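Local coordinates for uncharacterized protein (PDB 4XE7), which is a ParM-like bacterial actin homologue that probably binds nucleotide and polymerises into the filaments that segregate plasmid DNA, captured here in the nucleotide-free form, at residues 282-287 / 330-335; 323-328 / 339-344; 175-180 / 189-194. All blocks are in the same frame, centred on the assembly; numbering follows the deposited sequence.

Overall arrangement
Interactions 1 and 2 are neighbours, their centres 16 Å apart, and both reach the two-stranded hairpin of strands 326-329 and 332-335. Interaction 1 is the surface contact, where strand 332-335 meets the start of helix 283-289 through one amide-carboxylate bond and a small apolar patch. Interaction 2 is buried and wholly apolar, setting the chain leading into strand 326-329 against helix 337-362. The backbone bond from Glu334 N to Val327 O probably ties the two together. Interaction 3 lies on the opposite side of the chain's centre, about 37 Å from interaction 2 at the nearest atoms; it too is buried, held mostly by paired backbones of a larger sheet, with apolar side chains packed on one face.

Interaction 1 (282-287 / 330-335); sequences NEILKS and GPVKEN
The N-cap of helix 283-289, Asn282, meets Glu334 and Val332 on strand 332-335, the second strand of a small beta hairpin. Its side-chain amide works in two directions. OD1 accepts from Ile284 N at 2.9 Å, the capping bond within the helix start, while ND2 reaches across to Glu334 OE2, also at 2.9 Å. That second bond is almost straight, 175° at the hydrogen, and runs in the amide plane of Asn282. It arrives on the anti side of the carboxylate oxygen, and the two flat groups stand nearly perpendicular, 89° apart. CG of Asn282 stands anti to the backbone N (chi1 -171°), on the side of Glu334 and Val332; bonds at both OD1 and ND2 should then fix the rotation of the amide.

Val332 and Glu334 are alternate residues of strand 332-335, which pairs antiparallel with strand 326-329, and both point their side chains at the helix start. Val332 is forked between polar and apolar neighbours. Its CG1 meets the amide tip to tip, 3.5 Å from Asn282 ND2, whereas CG2 lies 4.0 Å from Ile284 CG2 and slides past that side chain in the opposite direction. Leu285 comes in from the first turn of the helix, placing CD2 4.0 Å from Val332 CG2. Phe279, on the preceding helix 265-279, touches Leu285, Val332 and Glu334 alike, and Trp329 packs on Leu285 from the hairpin's other strand.

Interaction 2 (323-328 / 339-344); sequences PTFSVK and IVMDGM
The ring of Phe325, just before strand 326-329, packs against Val340, Met341 and Met344 of helix 337-362, which meet it at one face, at its edge and obliquely near its tip. Val340 supplies the bump over the face: its CG1 sits 3.8 Å from the ring centroid and only 5° off the normal, a CH-pi contact almost exactly over the centre. The other branch, CG2, lies beside Phe325 CB. With CG anti to its carbonyl carbon (chi1 -58°), Phe325 carries its ring toward the helix.

Here the chain entering the hairpin of strands 326-329 and 332-335 is packed against the long helix that follows that hairpin. Met341 bends at chi2 (55°) and again at chi3, and its CE fills the notch between two residues of the entering chain, 3.9 Å from Phe325 CE2, near the ring plane, and 4.0 Å from Pro323 CG. Met344, one turn along from Val340, instead runs extended beyond CG and meets the ring tip to tip. Its CE presses on Phe325 CZ at 3.5 Å, and its SD makes an oblique Met-aromatic contact 4.9 Å from the ring centroid. Helix 300-317 adds Glu311 against Phe325 and Pro323.

Interaction 3 (175-180 / 189-194); sequences HTVEFL and IKITIN
His175 and Ile191 are joined by two backbone hydrogen bonds: His175 N donates to Ile191 O at 2.8 Å, and Ile191 N to His175 O at 2.7 Å. Val177 and Ile189 form the next hydrogen-bonded pair, with Val177 N to Ile189 O at 3.0 Å and Ile189 N to Val177 O at 2.8 Å. Between them Thr176 and Lys190 make a non-hydrogen-bonded pair, where Thr176 CA comes 3.3 Å from Ile189 O in a CA-H...O contact.

His175, Val177, Ile189 and Ile191 share one face of the sheet, and their side chains mesh there. Val177 CG2 meets Ile191 CD1 obliquely at 4.0 Å. The CD1 methyl of Ile189, turned toward the Phe179 ring by chi2 (74°), touches the edge of that ring in plane, 3.6 Å from CE1. At the other end, Ile193 reaches its CD1 to within 3.9 Å of His175 NE2, the two side chains crossing at about a right angle.

A second shell sets these groups in place. Both ring nitrogens of His175 are engaged, ND1 with Ser79 OG and NE2 with Leu171 O, which should fix the imidazole's rotation. Helix 123-140 covers this face, bringing Ala135 onto Val177 and Phe179, Ala138 onto Ile189 and Met134 onto Ile191. Strand 73-79 flanks strand 173-179, and strand 145-154 flanks strand 188-200. The whole is an antiparallel beta hairpin, its two strands set within a large mixed sheet and packed against a helix, in a protein of the actin-like family.

Interaction 1 (282-287 / 330-335)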
ATOM      1  N   ASN A 282       7.723 -13.105  35.770  1.00 26.72           N
ATOM      2  CA  ASN A 282       7.730 -14.560  35.693  1.00 28.70           C
ATOM      3  C   ASN A 282       9.041 -15.141  36.225  1.00 31.65           C
ATOM      4  O   ASN A 282      10.122 -14.628  35.936  1.00 27.64           O
ATOM      5  CB  ASN A 282       7.490 -14.996  34.246  1.00 27.44           C
ATOM      6  CG  ASN A 282       7.255 -16.487  34.102  1.00 31.57           C
ATOM      7  OD1 ASN A 282       8.099 -17.292  34.456  1.00 28.82           O
ATOM      8  ND2 ASN A 282       6.105 -16.852  33.551  1.00 25.59           N
ATOM      9  N   GLU A 283       8.943 -16.210  37.011  1.00 27.65           N
ATOM     10  CA  GLU A 283      10.106 -16.729  37.719  1.00 29.07           C
ATOM     11  C   GLU A 283      11.127 -17.398  36.783  1.00 28.28           C
ATOM     12  O   GLU A 283      12.322 -17.380  37.050  1.00 24.98           O
ATOM     13  CB  GLU A 283       9.666 -17.713  38.807  1.00 37.34           C
ATOM     14  CG  GLU A 283       8.917 -17.057  39.972  1.00 45.47           C
ATOM     15  CD  GLU A 283       9.787 -16.090  40.761  1.00 52.37           C
ATOM     16  OE1 GLU A 283      11.009 -16.333  40.867  1.00 59.02           O
ATOM     17  OE2 GLU A 283       9.252 -15.079  41.268  1.00 47.89           O
ATOM     18  N   ILE A 284      10.653 -17.993  35.698  1.00 22.50           N
ATOM     19  CA  ILE A 284      11.544 -18.576  34.703  1.00 29.01           C
ATOM     20  C   ILE A 284      12.440 -17.494  34.078  1.00 31.09           C
ATOM     21  O   ILE A 284      13.655 -17.683  33.914  1.00 26.97           O
ATOM     22  CB  ILE A 284      10.733 -19.296  33.607  1.00 27.96           C
ATOM     23  CG1 ILE A 284       9.879 -20.402  34.240  1.00 32.15           C
ATOM     24  CG2 ILE A 284      11.659 -19.828  32.487  1.00 22.41           C
ATOM     25  CD1 ILE A 284       8.767 -20.924  33.339  1.00 33.60           C
ATOM     26  N   LEU A 285      11.837 -16.352  33.757  1.00 22.79           N
ATOM     27  CA  LEU A 285      12.580 -15.227  33.194  1.00 22.52           C
ATOM     28  C   LEU A 285      13.563 -14.651  34.216  1.00 21.74           C
ATOM     29  O   LEU A 285      14.679 -14.263  33.871  1.00 30.20           O
ATOM     30  CB  LEU A 285      11.625 -14.130  32.710  1.00 19.47           C
ATOM     31  CG  LEU A 285      11.080 -14.230  31.276  1.00 20.29           C
ATOM     32  CD1 LEU A 285      12.235 -14.228  30.248  1.00 20.84           C
ATOM     33  CD2 LEU A 285      10.222 -15.469  31.125  1.00 21.90           C
ATOM     34  N   LYS A 286      13.124 -14.561  35.465  1.00 28.96           N
ATOM     35  CA  LYS A 286      14.015 -14.152  36.538  1.00 31.90           C
ATOM     36  C   LYS A 286      15.243 -15.061  36.601  1.00 30.65           C
ATOM     37  O   LYS A 286      16.361 -14.586  36.762  1.00 29.82           O
ATOM     38  CB  LYS A 286      13.299 -14.184  37.885  1.00 31.68           C
ATOM     39  CG  LYS A 286      12.405 -12.995  38.191  1.00 27.20           C
ATOM     40  CD  LYS A 286      12.089 -13.006  39.687  1.00 37.57           C
ATOM     41  CE  LYS A 286      11.051 -11.968  40.057  1.00 49.41           C
ATOM     42  NZ  LYS A 286       9.689 -12.440  39.711  1.00 54.16           N
ATOM     43  N   SER A 287      15.028 -16.370  36.482  1.00 20.99           N
ATOM     44  CA  SER A 287      16.130 -17.321  36.580  1.00 26.59           C
ATOM     45  C   SER A 287      17.140 -17.119  35.459  1.00 27.56           C
ATOM     46  O   SER A 287      18.342 -17.207  35.674  1.00 28.23           O
ATOM     47  CB  SER A 287      15.618 -18.766  36.544  1.00 38.55           C
ATOM     48  OG  SER A 287      14.975 -19.125  37.756  1.00 38.46           O
ATOM     49  N   GLY A 330      10.275 -17.584  23.872  1.00 35.74           N
ATOM     50  CA  GLY A 330      10.818 -18.923  24.019  1.00 36.39           C
ATOM     51  C   GLY A 330       9.651 -19.814  24.397  1.00 30.13           C
ATOM     52  O   GLY A 330       8.583 -19.698  23.805  1.00 31.81           O
ATOM     53  N   PRO A 331       9.830 -20.674  25.413  1.00 30.76           N
ATOM     54  CA  PRO A 331       8.779 -21.612  25.808  1.00 34.62           C
ATOM     55  C   PRO A 331       7.741 -21.020  26.763  1.00 32.10           C
ATOM     56  O   PRO A 331       6.800 -21.722  27.155  1.00 30.19           O
ATOM     57  CB  PRO A 331       9.564 -22.710  26.509  1.00 34.60           C
ATOM     58  CG  PRO A 331      10.682 -21.969  27.158  1.00 34.41           C
ATOM     59  CD  PRO A 331      11.054 -20.858  26.212  1.00 28.32           C
ATOM     60  N   VAL A 332       7.912 -19.761  27.150  1.00 21.93           N
ATOM     61  CA  VAL A 332       7.010 -19.158  28.130  1.00 25.54           C
ATOM     62  C   VAL A 332       5.913 -18.349  27.448  1.00 29.64           C
ATOM     63  O   VAL A 332       6.186 -17.566  26.536  1.00 26.25           O
ATOM     64  CB  VAL A 332       7.767 -18.246  29.119  1.00 19.31           C
ATOM     65  CG1 VAL A 332       6.811 -17.707  30.206  1.00 23.54           C
ATOM     66  CG2 VAL A 332       8.894 -19.024  29.765  1.00 22.37           C
ATOM     67  N   LYS A 333       4.674 -18.543  27.893  1.00 29.54           N
ATOM     68  CA  LYS A 333       3.551 -17.749  27.384  1.00 32.49           C
ATOM     69  C   LYS A 333       2.993 -16.842  28.478  1.00 22.60           C
ATOM     70  O   LYS A 333       2.848 -17.264  29.617  1.00 25.45           O
ATOM     71  CB  LYS A 333       2.440 -18.650  26.847  1.00 42.72           C
ATOM     72  CG  LYS A 333       2.653 -19.179  25.436  1.00 53.54           C
ATOM     73  CD  LYS A 333       1.453 -20.032  25.018  1.00 66.00           C
ATOM     74  CE  LYS A 333       1.298 -20.125  23.506  1.00 72.64           C
ATOM     75  NZ  LYS A 333       2.370 -20.934  22.869  1.00 76.04           N
ATOM     76  N   GLU A 334       2.697 -15.592  28.127  1.00 24.33           N
ATOM     77  CA  GLU A 334       2.087 -14.657  29.055  1.00 26.38           C
ATOM     78  C   GLU A 334       0.864 -14.004  28.412  1.00 28.33           C
ATOM     79  O   GLU A 334       0.887 -13.582  27.241  1.00 24.25           O
ATOM     80  CB  GLU A 334       3.091 -13.579  29.506  1.00 18.88           C
ATOM     81  CG  GLU A 334       4.106 -14.063  30.544  1.00 25.11           C
ATOM     82  CD  GLU A 334       3.538 -14.168  31.968  1.00 33.69           C
ATOM     83  OE1 GLU A 334       2.404 -13.695  32.217  1.00 35.32           O
ATOM     84  OE2 GLU A 334       4.237 -14.728  32.841  1.00 34.28           O
ATOM     85  N   ASN A 335      -0.212 -13.936  29.179  1.00 26.02           N
ATOM     86  CA  ASN A 335      -1.388 -13.178  28.767  1.00 23.23           C
ATOM     87  C   ASN A 335      -1.148 -11.697  29.037  1.00 21.01           C
ATOM     88  O   ASN A 335      -1.035 -11.272  30.197  1.00 20.26           O
ATOM     89  CB  ASN A 335      -2.637 -13.676  29.503  1.00 27.80           C
ATOM     90  CG  ASN A 335      -3.924 -13.093  28.930  1.00 28.29           C
ATOM     91  OD1 ASN A 335      -3.902 -12.093  28.208  1.00 30.06           O
ATOM     92  ND2 ASN A 335      -5.053 -13.721  29.249  1.00 25.95           N
TER

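Interaction 2 (323-328 / 339-344)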
ATOM      1  N   PRO A 323     -10.996 -10.110  22.555  1.00 24.65           N
ATOM      2  CA  PRO A 323      -9.644 -10.514  22.156  1.00 23.32           C
ATOM      3  C   PRO A 323      -8.758 -11.006  23.300  1.00 23.88           C
ATOM      4  O   PRO A 323      -8.919 -10.608  24.447  1.00 30.90           O
ATOM      5  CB  PRO A 323      -9.068  -9.230  21.553  1.00 22.71           C
ATOM      6  CG  PRO A 323      -9.770  -8.136  22.272  1.00 24.51           C
ATOM      7  CD  PRO A 323     -11.172  -8.646  22.492  1.00 27.16           C
ATOM      8  N   THR A 324      -7.803 -11.859  22.961  1.00 29.94           N
ATOM      9  CA  THR A 324      -6.758 -12.262  23.891  1.00 27.72           C
ATOM     10  C   THR A 324      -5.416 -12.058  23.213  1.00 25.19           C
ATOM     11  O   THR A 324      -5.186 -12.593  22.134  1.00 23.74           O
ATOM     12  CB  THR A 324      -6.908 -13.742  24.326  1.00 24.81           C
ATOM     13  OG1 THR A 324      -8.066 -13.876  25.150  1.00 27.86           O
ATOM     14  CG2 THR A 324      -5.672 -14.225  25.100  1.00 25.06           C
ATOM     15  N   PHE A 325      -4.544 -11.261  23.821  1.00 26.56           N
ATOM     16  CA  PHE A 325      -3.192 -11.116  23.299  1.00 22.55           C
ATOM     17  C   PHE A 325      -2.215 -11.938  24.155  1.00 23.88           C
ATOM     18  O   PHE A 325      -1.919 -11.612  25.314  1.00 28.00           O
ATOM     19  CB  PHE A 325      -2.799  -9.651  23.231  1.00 15.91           C
ATOM     20  CG  PHE A 325      -3.732  -8.835  22.392  1.00 22.60           C
ATOM     21  CD1 PHE A 325      -3.548  -8.733  21.018  1.00 23.85           C
ATOM     22  CD2 PHE A 325      -4.835  -8.219  22.965  1.00 20.15           C
ATOM     23  CE1 PHE A 325      -4.426  -8.002  20.242  1.00 20.72           C
ATOM     24  CE2 PHE A 325      -5.719  -7.469  22.184  1.00 24.68           C
ATOM     25  CZ  PHE A 325      -5.517  -7.361  20.832  1.00 22.55           C
ATOM     26  N   SER A 326      -1.743 -13.026  23.571  1.00 17.47           N
ATOM     27  CA  SER A 326      -0.865 -13.953  24.264  1.00 23.20           C
ATOM     28  C   SER A 326       0.480 -13.998  23.576  1.00 26.31           C
ATOM     29  O   SER A 326       0.575 -14.330  22.396  1.00 29.03           O
ATOM     30  CB  SER A 326      -1.488 -15.346  24.316  1.00 26.03           C
ATOM     31  OG  SER A 326      -0.496 -16.333  24.521  1.00 39.51           O
ATOM     32  N   VAL A 327       1.520 -13.652  24.320  1.00 22.08           N
ATOM     33  CA  VAL A 327       2.872 -13.604  23.780  1.00 24.88           C
ATOM     34  C   VAL A 327       3.651 -14.838  24.203  1.00 28.99           C
ATOM     35  O   VAL A 327       3.581 -15.245  25.367  1.00 23.65           O
ATOM     36  CB  VAL A 327       3.600 -12.340  24.262  1.00 25.76           C
ATOM     37  CG1 VAL A 327       5.058 -12.367  23.856  1.00 22.67           C
ATOM     38  CG2 VAL A 327       2.893 -11.097  23.731  1.00 23.12           C
ATOM     39  N   LYS A 328       4.370 -15.453  23.262  1.00 16.15           N
ATOM     40  CA  LYS A 328       5.273 -16.536  23.613  1.00 22.17           C
ATOM     41  C   LYS A 328       6.701 -16.038  23.464  1.00 25.60           C
ATOM     42  O   LYS A 328       7.093 -15.582  22.394  1.00 30.83           O
ATOM     43  CB  LYS A 328       5.045 -17.772  22.740  1.00 32.75           C
ATOM     44  CG  LYS A 328       5.716 -19.020  23.303  1.00 46.30           C
ATOM     45  CD  LYS A 328       5.526 -20.261  22.427  1.00 63.42           C
ATOM     46  CE  LYS A 328       6.595 -20.375  21.340  1.00 70.36           C
ATOM     47  NZ  LYS A 328       6.601 -21.713  20.672  1.00 71.63           N
ATOM     48  N   ILE A 339      -2.201  -5.164  28.963  1.00 21.18           N
ATOM     49  CA  ILE A 339      -1.151  -4.241  28.537  1.00 20.46           C
ATOM     50  C   ILE A 339      -1.388  -3.703  27.122  1.00 21.14           C
ATOM     51  O   ILE A 339      -1.254  -2.503  26.871  1.00 20.31           O
ATOM     52  CB  ILE A 339       0.217  -4.934  28.610  1.00 25.39           C
ATOM     53  CG1 ILE A 339       0.560  -5.234  30.071  1.00 23.62           C
ATOM     54  CG2 ILE A 339       1.294  -4.105  27.944  1.00 21.33           C
ATOM     55  CD1 ILE A 339       1.725  -6.196  30.243  1.00 17.93           C
ATOM     56  N   VAL A 340      -1.759  -4.595  26.211  1.00 20.09           N
ATOM     57  CA  VAL A 340      -1.973  -4.210  24.821  1.00 16.02           C
ATOM     58  C   VAL A 340      -3.245  -3.367  24.712  1.00 20.82           C
ATOM     59  O   VAL A 340      -3.217  -2.289  24.129  1.00 23.74           O
ATOM     60  CB  VAL A 340      -2.068  -5.450  23.882  1.00 20.61           C
ATOM     61  CG1 VAL A 340      -2.520  -5.044  22.456  1.00 16.08           C
ATOM     62  CG2 VAL A 340      -0.743  -6.209  23.859  1.00 15.99           C
ATOM     63  N   MET A 341      -4.348  -3.839  25.295  1.00 13.84           N
ATOM     64  CA  MET A 341      -5.626  -3.092  25.240  1.00 19.84           C
ATOM     65  C   MET A 341      -5.484  -1.685  25.842  1.00 24.90           C
ATOM     66  O   MET A 341      -6.078  -0.731  25.322  1.00 19.05           O
ATOM     67  CB  MET A 341      -6.756  -3.877  25.944  1.00 15.64           C
ATOM     68  CG  MET A 341      -8.156  -3.327  25.713  1.00 37.07           C
ATOM     69  SD  MET A 341      -8.659  -3.144  23.972  1.00 39.06           S
ATOM     70  CE  MET A 341      -8.119  -4.647  23.283  1.00 13.37           C
ATOM     71  N   ASP A 342      -4.676  -1.544  26.899  1.00 23.88           N
ATOM     72  CA  ASP A 342      -4.398  -0.222  27.503  1.00 23.74           C
ATOM     73  C   ASP A 342      -3.793   0.782  26.518  1.00 21.54           C
ATOM     74  O   ASP A 342      -4.205   1.948  26.451  1.00 19.72           O
ATOM     75  CB  ASP A 342      -3.437  -0.345  28.693  1.00 28.75           C
ATOM     76  CG  ASP A 342      -4.127  -0.804  29.969  1.00 50.36           C
ATOM     77  OD1 ASP A 342      -5.378  -0.834  29.997  1.00 56.67           O
ATOM     78  OD2 ASP A 342      -3.410  -1.134  30.943  1.00 56.23           O
ATOM     79  N   GLY A 343      -2.782   0.334  25.790  1.00 20.08           N
ATOM     80  CA  GLY A 343      -2.133   1.165  24.796  1.00 17.71           C
ATOM     81  C   GLY A 343      -3.043   1.417  23.605  1.00 19.95           C
ATOM     82  O   GLY A 343      -3.082   2.536  23.091  1.00 25.99           O
ATOM     83  N   MET A 344      -3.775   0.389  23.162  1.00 16.02           N
ATOM     84  CA  MET A 344      -4.752   0.568  22.077  1.00 21.14           C
ATOM     85  C   MET A 344      -5.823   1.637  22.409  1.00 20.06           C
ATOM     86  O   MET A 344      -6.180   2.461  21.576  1.00 14.55           O
ATOM     87  CB  MET A 344      -5.455  -0.751  21.759  1.00 24.12           C
ATOM     88  CG  MET A 344      -4.627  -1.804  21.054  1.00 19.93           C
ATOM     89  SD  MET A 344      -5.570  -3.341  20.885  1.00 16.40           S
ATOM     90  CE  MET A 344      -4.585  -4.157  19.627  1.00 20.96           C
TER

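Interaction 3 (175-180 / 189-194)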
ATOM      1  N   HIS A 175       5.692  -1.669 -24.932  1.00 32.71           N
ATOM      2  CA  HIS A 175       6.787  -1.809 -23.977  1.00 32.23           C
ATOM      3  C   HIS A 175       7.049  -3.283 -23.701  1.00 36.89           C
ATOM      4  O   HIS A 175       6.110  -4.046 -23.472  1.00 46.16           O
ATOM      5  CB  HIS A 175       6.463  -1.094 -22.659  1.00 29.80           C
ATOM      6  CG  HIS A 175       5.697   0.178 -22.835  1.00 29.44           C
ATOM      7  ND1 HIS A 175       6.319   1.415 -22.900  1.00 31.48           N
ATOM      8  CD2 HIS A 175       4.380   0.416 -22.963  1.00 32.32           C
ATOM      9  CE1 HIS A 175       5.406   2.346 -23.061  1.00 36.96           C
ATOM     10  NE2 HIS A 175       4.214   1.778 -23.106  1.00 33.14           N
ATOM     11  N   THR A 176       8.308  -3.700 -23.712  1.00 26.68           N
ATOM     12  CA  THR A 176       8.609  -5.059 -23.291  1.00 24.84           C
ATOM     13  C   THR A 176       9.403  -5.077 -21.995  1.00 26.04           C
ATOM     14  O   THR A 176      10.291  -4.246 -21.772  1.00 29.06           O
ATOM     15  CB  THR A 176       9.395  -5.838 -24.363  1.00 32.32           C
ATOM     16  OG1 THR A 176      10.713  -5.290 -24.475  1.00 34.03           O
ATOM     17  CG2 THR A 176       8.672  -5.756 -25.704  1.00 32.00           C
ATOM     18  N   VAL A 177       9.065  -6.031 -21.143  1.00 23.37           N
ATOM     19  CA  VAL A 177       9.811  -6.289 -19.926  1.00 25.02           C
ATOM     20  C   VAL A 177      10.315  -7.722 -19.946  1.00 28.09           C
ATOM     21  O   VAL A 177       9.524  -8.668 -19.982  1.00 30.62           O
ATOM     22  CB  VAL A 177       8.949  -6.080 -18.660  1.00 29.28           C
ATOM     23  CG1 VAL A 177       9.805  -6.263 -17.420  1.00 21.40           C
ATOM     24  CG2 VAL A 177       8.274  -4.698 -18.674  1.00 31.30           C
ATOM     25  N   GLU A 178      11.628  -7.890 -19.930  1.00 29.24           N
ATOM     26  CA  GLU A 178      12.199  -9.228 -19.923  1.00 29.81           C
ATOM     27  C   GLU A 178      12.827  -9.522 -18.573  1.00 27.11           C
ATOM     28  O   GLU A 178      13.683  -8.773 -18.104  1.00 30.63           O
ATOM     29  CB  GLU A 178      13.235  -9.391 -21.034  1.00 27.90           C
ATOM     30  CG  GLU A 178      13.856 -10.775 -21.050  1.00 31.51           C
ATOM     31  CD  GLU A 178      14.967 -10.920 -22.065  1.00 36.62           C
ATOM     32  OE1 GLU A 178      15.197  -9.977 -22.857  1.00 41.38           O
ATOM     33  OE2 GLU A 178      15.623 -11.980 -22.055  1.00 39.96           O
ATOM     34  N   PHE A 179      12.379 -10.597 -17.940  1.00 29.69           N
ATOM     35  CA  PHE A 179      12.931 -10.998 -16.657  1.00 34.35           C
ATOM     36  C   PHE A 179      14.235 -11.787 -16.883  1.00 38.28           C
ATOM     37  O   PHE A 179      14.256 -12.767 -17.628  1.00 40.31           O
ATOM     38  CB  PHE A 179      11.922 -11.841 -15.861  1.00 32.16           C
ATOM     39  CG  PHE A 179      10.665 -11.092 -15.447  1.00 31.52           C
ATOM     40  CD1 PHE A 179       9.512 -11.157 -16.221  1.00 30.23           C
ATOM     41  CD2 PHE A 179      10.634 -10.353 -14.270  1.00 28.58           C
ATOM     42  CE1 PHE A 179       8.346 -10.488 -15.831  1.00 34.82           C
ATOM     43  CE2 PHE A 179       9.472  -9.686 -13.870  1.00 36.55           C
ATOM     44  CZ  PHE A 179       8.324  -9.757 -14.653  1.00 32.40           C
ATOM     45  N   LEU A 180      15.315 -11.346 -16.250  1.00 27.79           N
ATOM     46  CA  LEU A 180      16.631 -11.942 -16.456  1.00 34.19           C
ATOM     47  C   LEU A 180      17.015 -12.860 -15.286  1.00 37.28           C
ATOM     48  O   LEU A 180      18.018 -13.575 -15.338  1.00 34.47           O
ATOM     49  CB  LEU A 180      17.678 -10.841 -16.642  1.00 27.84           C
ATOM     50  CG  LEU A 180      17.448  -9.964 -17.876  1.00 34.27           C
ATOM     51  CD1 LEU A 180      18.406  -8.792 -17.895  1.00 33.31           C
ATOM     52  CD2 LEU A 180      17.600 -10.789 -19.135  1.00 35.18           C
ATOM     53  N   ILE A 189       7.442 -10.026 -21.280  1.00 28.39           N
ATOM     54  CA  ILE A 189       6.050  -9.589 -21.350  1.00 19.46           C
ATOM     55  C   ILE A 189       5.893  -8.394 -22.290  1.00 29.12           C
ATOM     56  O   ILE A 189       6.586  -7.387 -22.167  1.00 31.14           O
ATOM     57  CB  ILE A 189       5.490  -9.247 -19.940  1.00 29.45           C
ATOM     58  CG1 ILE A 189       5.105 -10.530 -19.187  1.00 41.22           C
ATOM     59  CG2 ILE A 189       4.196  -8.478 -20.064  1.00 25.33           C
ATOM     60  CD1 ILE A 189       6.235 -11.347 -18.659  1.00 45.94           C
ATOM     61  N   LYS A 190       4.979  -8.517 -23.239  1.00 25.87           N
ATOM     62  CA  LYS A 190       4.708  -7.440 -24.168  1.00 33.24           C
ATOM     63  C   LYS A 190       3.488  -6.635 -23.726  1.00 28.34           C
ATOM     64  O   LYS A 190       2.374  -7.157 -23.653  1.00 28.76           O
ATOM     65  CB  LYS A 190       4.510  -8.005 -25.575  1.00 42.45           C
ATOM     66  CG  LYS A 190       4.199  -6.979 -26.629  1.00 54.29           C
ATOM     67  CD  LYS A 190       4.204  -7.622 -28.006  1.00 65.11           C
ATOM     68  CE  LYS A 190       3.438  -6.790 -29.019  1.00 67.41           C
ATOM     69  NZ  LYS A 190       3.529  -7.391 -30.378  1.00 68.73           N
ATOM     70  N   ILE A 191       3.711  -5.358 -23.444  1.00 24.36           N
ATOM     71  CA  ILE A 191       2.676  -4.491 -22.889  1.00 23.89           C
ATOM     72  C   ILE A 191       2.266  -3.449 -23.901  1.00 22.97           C
ATOM     73  O   ILE A 191       3.100  -2.680 -24.383  1.00 26.57           O
ATOM     74  CB  ILE A 191       3.167  -3.771 -21.603  1.00 28.02           C
ATOM     75  CG1 ILE A 191       3.436  -4.785 -20.487  1.00 27.20           C
ATOM     76  CG2 ILE A 191       2.183  -2.658 -21.168  1.00 22.77           C
ATOM     77  CD1 ILE A 191       4.344  -4.247 -19.365  1.00 24.88           C
ATOM     78  N   THR A 192       0.986  -3.417 -24.224  1.00 25.23           N
ATOM     79  CA  THR A 192       0.485  -2.385 -25.102  1.00 27.66           C
ATOM     80  C   THR A 192      -0.517  -1.506 -24.369  1.00 27.68           C
ATOM     81  O   THR A 192      -1.499  -1.987 -23.817  1.00 32.02           O
ATOM     82  CB  THR A 192      -0.169  -2.986 -26.351  1.00 30.56           C
ATOM     83  OG1 THR A 192       0.747  -3.900 -26.964  1.00 33.22           O
ATOM     84  CG2 THR A 192      -0.546  -1.888 -27.345  1.00 30.33           C
ATOM     85  N   ILE A 193      -0.248  -0.211 -24.359  1.00 25.84           N
ATOM     86  CA  ILE A 193      -1.161   0.748 -23.769  1.00 30.55           C
ATOM     87  C   ILE A 193      -1.731   1.605 -24.884  1.00 33.20           C
ATOM     88  O   ILE A 193      -0.989   2.329 -25.550  1.00 32.70           O
ATOM     89  CB  ILE A 193      -0.455   1.632 -22.729  1.00 29.96           C
ATOM     90  CG1 ILE A 193       0.290   0.758 -21.708  1.00 27.43           C
ATOM     91  CG2 ILE A 193      -1.455   2.567 -22.066  1.00 24.75           C
ATOM     92  CD1 ILE A 193       1.152   1.550 -20.735  1.00 28.58           C
ATOM     93  N   ASN A 194      -3.042   1.511 -25.081  1.00 32.46           N
ATOM     94  CA  ASN A 194      -3.733   2.206 -26.167  1.00 31.49           C
ATOM     95  C   ASN A 194      -4.593   3.365 -25.700  1.00 32.75           C
ATOM     96  O   ASN A 194      -4.902   4.278 -26.465  1.00 30.10           O
ATOM     97  CB  ASN A 194      -4.609   1.218 -26.931  1.00 39.88           C
ATOM     98  CG  ASN A 194      -3.809   0.107 -27.554  1.00 51.49           C
ATOM     99  OD1 ASN A 194      -2.868   0.358 -28.309  1.00 52.58           O
ATOM    100  ND2 ASN A 194      -4.157  -1.136 -27.222  1.00 62.23           N
TER